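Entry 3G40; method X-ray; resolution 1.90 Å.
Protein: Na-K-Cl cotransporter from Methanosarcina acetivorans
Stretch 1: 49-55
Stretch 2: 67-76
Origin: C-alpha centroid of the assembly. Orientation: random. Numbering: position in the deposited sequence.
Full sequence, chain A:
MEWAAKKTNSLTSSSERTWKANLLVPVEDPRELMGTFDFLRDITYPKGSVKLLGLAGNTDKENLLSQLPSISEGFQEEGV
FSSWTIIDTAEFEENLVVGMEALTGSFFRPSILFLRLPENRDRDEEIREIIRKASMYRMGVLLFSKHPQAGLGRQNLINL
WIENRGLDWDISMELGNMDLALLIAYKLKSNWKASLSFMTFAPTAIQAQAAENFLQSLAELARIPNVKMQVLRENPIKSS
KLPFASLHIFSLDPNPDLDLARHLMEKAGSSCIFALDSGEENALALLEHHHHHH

Stretch 1 (49-55) SVKLLGL
Stretch 2 (67-76) QLPSISEGFQ

Residues 49-54 form an extended strand, and Leu55 follows it in loop. Residues 67-76 are helical, within a helix that begins earlier and continues later in the chain. The two axes are nearly antiparallel, at 175° between their N-to-C directions, and approach to 9.5 Å. In register, Val50 CA lies 7.7 Å from Phe75 CA, and Leu52 CA lies 7.1 Å from Leu68 CA. Strand phi/psi values run from -148/159 at Ser49 through -133/116 at Val50 and -87/116 at Leu52 to -74/125 at Gly54. The alternation of the strand points the CA-to-CB bonds of Val50 and Leu52 toward the helix and those of Ser49, Lys51 and Leu53 away. The side-chain contacts are mainly apolar; no hydrogen bond crosses between the stretches. The contact buries 308 Å², both sides summed.

Gln67 starts the stretch at phi/psi -90/-40 and does not reach the strand. Gln67 O accepts a backbone hydrogen bond from Ile71 N at 3.0 Å.

The CA-to-CB bond of Leu68 (-61/-44) points toward the strand, with chi1 m (-73°) and chi2 t (-164°). Leu68 CD1 sits 3.5 Å from Gly54 CA, the shortest contact between the stretches. Gly54 has no side chain, and the space matters: an ideal CB there would fall 2.7 Å from Leu68 CD1, a clash. The other methyl, Leu68 CD2, is 4.3 Å from Leu52 CD1. Leu52 CD1 also lies 3.9 Å from Leu68 O.

The CA-to-CB bond of Pro69 (-62/-36) points away, and its ring is C-gamma exo. Its N has no bond to the preceding turn, since proline lacks the amide hydrogen, and the helix is kinked here. Ser70 (-68/-40, chi1 t) is exposed and out of reach.

The CA-to-CB bond of Ile71 (-70/-38) points toward the strand, with chi1 m and chi2 t. Its contact is slight: Ile71 CG2 is 4.3 Å from Leu52 CD1.

The CA-to-CB bond of Ser72 (-62/-45, chi1 t) points sideways. Ser72 N donates a hydrogen bond to Leu68 O at 2.8 Å. Leu52 CD1 packs against this turn, 3.9 Å from Ser72 N and 4.0 Å from Ser72 CB. Ser72 OG is hydrogen-bonded elsewhere in the structure. Leu52 itself has chi1 m (-56°) and chi2 t (173°), and has the largest covered area of any residue here, 96 Å².

Glu73 (-60/-34) is exposed, and Gly74 (-62/-43) is buried; neither reaches the strand. Their amides continue the helical pattern: Glu73 N to Pro69 O is 3.1 Å, and Gly74 N to Ser70 O is 3.0 Å.

The CA-to-CB bond of Phe75 (-58/-45) points toward the strand, with chi1 m (-81°) and chi2 113°. Val50, with chi1 t (175°), covers one face of its ring. Val50 CG2 lies 4.2 Å from the centroid of the Phe75 ring, 14° off the normal, a CH-pi contact. Val50 CG1 is 3.9 Å from Phe75 CE1. Leu52 CD2 approaches obliquely, 4.2 Å from Phe75 CE1.

Gln76 (-60/-44, chi1 m, chi2 t) is exposed and touches a crystal neighbour.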

ATOM      1  N   SER A  49       2.986 -20.357   4.609  1.00 34.62           N
ATOM      2  CA  SER A  49       4.411 -20.021   4.732  1.00 37.82           C
ATOM      3  C   SER A  49       4.964 -19.209   3.575  1.00 36.45           C
ATOM      4  O   SER A  49       4.414 -19.220   2.475  1.00 35.22           O
ATOM      5  CB  SER A  49       5.268 -21.276   4.922  1.00 43.40           C
ATOM      6  OG  SER A  49       5.309 -22.046   3.733  1.00 47.54           O
ATOM      7  N   VAL A  50       6.084 -18.538   3.839  1.00 37.36           N
ATOM      8  CA  VAL A  50       6.763 -17.718   2.850  1.00 35.00           C
ATOM      9  C   VAL A  50       8.271 -18.028   2.856  1.00 41.86           C
ATOM     10  O   VAL A  50       8.945 -17.801   3.853  1.00 39.88           O
ATOM     11  CB  VAL A  50       6.576 -16.224   3.153  1.00 36.99           C
ATOM     12  CG1 VAL A  50       7.385 -15.386   2.187  1.00 36.46           C
ATOM     13  CG2 VAL A  50       5.060 -15.829   3.087  1.00 35.45           C
ATOM     14  N   LYS A  51       8.779 -18.553   1.745  1.00 37.30           N
ATOM     15  CA  LYS A  51      10.212 -18.732   1.569  1.00 40.58           C
ATOM     16  C   LYS A  51      10.784 -17.591   0.737  1.00 36.35           C
ATOM     17  O   LYS A  51      10.433 -17.425  -0.427  1.00 44.65           O
ATOM     18  CB  LYS A  51      10.516 -20.069   0.891  1.00 36.19           C
ATOM     19  CG  LYS A  51      12.014 -20.361   0.795  1.00 42.90           C
ATOM     20  CD  LYS A  51      12.250 -21.809   0.383  1.00 54.58           C
ATOM     21  CE  LYS A  51      13.254 -22.496   1.310  1.00 69.57           C
ATOM     22  NZ  LYS A  51      14.453 -21.661   1.590  1.00 73.42           N
ATOM     23  N   LEU A  52      11.657 -16.796   1.347  1.00 35.97           N
ATOM     24  CA  LEU A  52      12.288 -15.705   0.632  1.00 33.80           C
ATOM     25  C   LEU A  52      13.534 -16.206  -0.076  1.00 41.70           C
ATOM     26  O   LEU A  52      14.468 -16.654   0.565  1.00 42.07           O
ATOM     27  CB  LEU A  52      12.632 -14.591   1.603  1.00 34.27           C
ATOM     28  CG  LEU A  52      11.421 -14.106   2.389  1.00 35.56           C
ATOM     29  CD1 LEU A  52      11.832 -13.124   3.464  1.00 42.96           C
ATOM     30  CD2 LEU A  52      10.333 -13.482   1.438  1.00 32.46           C
ATOM     31  N   LEU A  53      13.522 -16.153  -1.407  1.00 40.43           N
ATOM     32  CA  LEU A  53      14.645 -16.596  -2.218  1.00 40.78           C
ATOM     33  C   LEU A  53      15.379 -15.375  -2.744  1.00 40.94           C
ATOM     34  O   LEU A  53      14.981 -14.777  -3.754  1.00 44.62           O
ATOM     35  CB  LEU A  53      14.163 -17.476  -3.374  1.00 40.45           C
ATOM     36  CG  LEU A  53      15.210 -17.950  -4.387  1.00 52.67           C
ATOM     37  CD1 LEU A  53      16.260 -18.805  -3.712  1.00 53.40           C
ATOM     38  CD2 LEU A  53      14.547 -18.729  -5.513  1.00 57.15           C
ATOM     39  N   GLY A  54      16.425 -14.987  -2.022  1.00 41.73           N
ATOM     40  CA  GLY A  54      17.201 -13.813  -2.356  1.00 43.63           C
ATOM     41  C   GLY A  54      18.088 -14.042  -3.554  1.00 52.25           C
ATOM     42  O   GLY A  54      18.910 -14.968  -3.575  1.00 55.27           O
ATOM     43  N   LEU A  55      17.939 -13.182  -4.552  1.00 46.44           N
ATOM     44  CA  LEU A  55      18.755 -13.262  -5.753  1.00 52.84           C
ATOM     45  C   LEU A  55      19.763 -12.121  -5.789  1.00 61.19           C
ATOM     46  O   LEU A  55      19.411 -10.972  -6.064  1.00 59.55           O
ATOM     47  CB  LEU A  55      17.880 -13.252  -7.005  1.00 59.10           C
ATOM     48  CG  LEU A  55      16.759 -14.293  -7.007  1.00 63.28           C
ATOM     49  CD1 LEU A  55      15.929 -14.161  -8.270  1.00 64.68           C
ATOM     50  CD2 LEU A  55      17.323 -15.705  -6.874  1.00 68.47           C
ATOM     51  N   GLN A  67      18.923  -7.797   5.168  1.00 55.76           N
ATOM     52  CA  GLN A  67      17.491  -7.497   5.179  1.00 52.14           C
ATOM     53  C   GLN A  67      16.573  -8.723   5.184  1.00 47.28           C
ATOM     54  O   GLN A  67      15.538  -8.718   5.852  1.00 50.75           O
ATOM     55  CB  GLN A  67      17.131  -6.578   4.007  1.00 60.99           C
ATOM     56  CG  GLN A  67      17.866  -5.249   4.027  1.00 71.39           C
ATOM     57  CD  GLN A  67      17.055  -4.124   3.409  1.00 78.76           C
ATOM     58  OE1 GLN A  67      15.858  -3.982   3.676  1.00 83.74           O
ATOM     59  NE2 GLN A  67      17.707  -3.309   2.588  1.00 82.40           N
ATOM     60  N   LEU A  68      16.928  -9.760   4.428  1.00 38.71           N
ATOM     61  CA  LEU A  68      16.057 -10.932   4.325  1.00 45.29           C
ATOM     62  C   LEU A  68      15.798 -11.642   5.654  1.00 41.74           C
ATOM     63  O   LEU A  68      14.663 -12.025   5.936  1.00 41.99           O
ATOM     64  CB  LEU A  68      16.550 -11.925   3.261  1.00 44.94           C
ATOM     65  CG  LEU A  68      16.361 -11.522   1.798  1.00 54.72           C
ATOM     66  CD1 LEU A  68      16.522 -12.742   0.920  1.00 56.90           C
ATOM     67  CD2 LEU A  68      14.994 -10.866   1.558  1.00 47.05           C
ATOM     68  N   PRO A  69      16.841 -11.833   6.476  1.00 41.67           N
ATOM     69  CA  PRO A  69      16.583 -12.498   7.755  1.00 39.13           C
ATOM     70  C   PRO A  69      15.631 -11.695   8.623  1.00 39.28           C
ATOM     71  O   PRO A  69      14.819 -12.277   9.336  1.00 40.79           O
ATOM     72  CB  PRO A  69      17.967 -12.537   8.412  1.00 46.82           C
ATOM     73  CG  PRO A  69      18.905 -12.502   7.275  1.00 47.21           C
ATOM     74  CD  PRO A  69      18.282 -11.612   6.256  1.00 43.12           C
ATOM     75  N   SER A  70      15.726 -10.374   8.576  1.00 35.47           N
ATOM     76  CA  SER A  70      14.834  -9.555   9.391  1.00 43.56           C
ATOM     77  C   SER A  70      13.391  -9.653   8.891  1.00 40.31           C
ATOM     78  O   SER A  70      12.438  -9.708   9.676  1.00 38.07           O
ATOM     79  CB  SER A  70      15.277  -8.098   9.387  1.00 53.02           C
ATOM     80  OG  SER A  70      14.436  -7.332  10.227  1.00 68.29           O
ATOM     81  N   ILE A  71      13.233  -9.662   7.577  1.00 38.24           N
ATOM     82  CA  ILE A  71      11.893  -9.715   7.013  1.00 38.47           C
ATOM     83  C   ILE A  71      11.291 -11.089   7.272  1.00 38.89           C
ATOM     84  O   ILE A  71      10.121 -11.208   7.607  1.00 34.41           O
ATOM     85  CB  ILE A  71      11.890  -9.339   5.532  1.00 36.79           C
ATOM     86  CG1 ILE A  71      12.478  -7.933   5.378  1.00 44.78           C
ATOM     87  CG2 ILE A  71      10.451  -9.368   4.971  1.00 32.80           C
ATOM     88  CD1 ILE A  71      12.806  -7.553   3.960  1.00 49.95           C
ATOM     89  N   SER A  72      12.113 -12.132   7.174  1.00 36.24           N
ATOM     90  CA  SER A  72      11.637 -13.485   7.434  1.00 32.80           C
ATOM     91  C   SER A  72      11.149 -13.621   8.887  1.00 29.05           C
ATOM     92  O   SER A  72      10.099 -14.199   9.152  1.00 36.59           O
ATOM     93  CB  SER A  72      12.760 -14.504   7.123  1.00 35.37           C
ATOM     94  OG  SER A  72      12.246 -15.818   7.090  1.00 36.01           O
ATOM     95  N   GLU A  73      11.920 -13.091   9.824  1.00 32.80           N
ATOM     96  CA  GLU A  73      11.501 -13.038  11.221  1.00 35.36           C
ATOM     97  C   GLU A  73      10.199 -12.239  11.364  1.00 38.64           C
ATOM     98  O   GLU A  73       9.350 -12.548  12.198  1.00 38.98           O
ATOM     99  CB  GLU A  73      12.607 -12.399  12.072  1.00 36.72           C
ATOM    100  CG  GLU A  73      12.185 -12.029  13.483  1.00 56.69           C
ATOM    101  CD  GLU A  73      12.023 -13.236  14.392  1.00 89.12           C
ATOM    102  OE1 GLU A  73      11.711 -14.339  13.887  1.00 98.32           O
ATOM    103  OE2 GLU A  73      12.208 -13.079  15.620  1.00 99.53           O
ATOM    104  N   GLY A  74      10.040 -11.214  10.538  1.00 37.78           N
ATOM    105  CA  GLY A  74       8.820 -10.414  10.587  1.00 36.92           C
ATOM    106  C   GLY A  74       7.598 -11.256  10.257  1.00 35.38           C
ATOM    107  O   GLY A  74       6.571 -11.143  10.918  1.00 37.05           O
ATOM    108  N   PHE A  75       7.702 -12.103   9.236  1.00 30.98           N
ATOM    109  CA  PHE A  75       6.594 -12.983   8.880  1.00 33.23           C
ATOM    110  C   PHE A  75       6.211 -13.860  10.058  1.00 40.47           C
ATOM    111  O   PHE A  75       5.027 -14.015  10.375  1.00 35.51           O
ATOM    112  CB  PHE A  75       6.905 -13.828   7.641  1.00 34.06           C
ATOM    113  CG  PHE A  75       6.717 -13.094   6.328  1.00 35.01           C
ATOM    114  CD1 PHE A  75       7.806 -12.797   5.525  1.00 33.81           C
ATOM    115  CD2 PHE A  75       5.440 -12.681   5.910  1.00 41.72           C
ATOM    116  CE1 PHE A  75       7.651 -12.131   4.321  1.00 37.22           C
ATOM    117  CE2 PHE A  75       5.269 -11.999   4.705  1.00 40.54           C
ATOM    118  CZ  PHE A  75       6.369 -11.718   3.909  1.00 40.50           C
ATOM    119  N   GLN A  76       7.219 -14.427  10.715  1.00 39.60           N
ATOM    120  CA  GLN A  76       6.986 -15.293  11.861  1.00 39.72           C
ATOM    121  C   GLN A  76       6.256 -14.561  12.975  1.00 35.98           C
ATOM    122  O   GLN A  76       5.345 -15.119  13.587  1.00 38.06           O
ATOM    123  CB  GLN A  76       8.311 -15.879  12.396  1.00 39.66           C
ATOM    124  CG  GLN A  76       8.989 -16.837  11.420  1.00 43.13           C
ATOM    125  CD  GLN A  76      10.215 -17.544  12.009  1.00 45.09           C
ATOM    126  OE1 GLN A  76      10.170 -18.096  13.113  1.00 42.74           O
ATOM    127  NE2 GLN A  76      11.308 -17.538  11.260  1.00 51.01           N
TER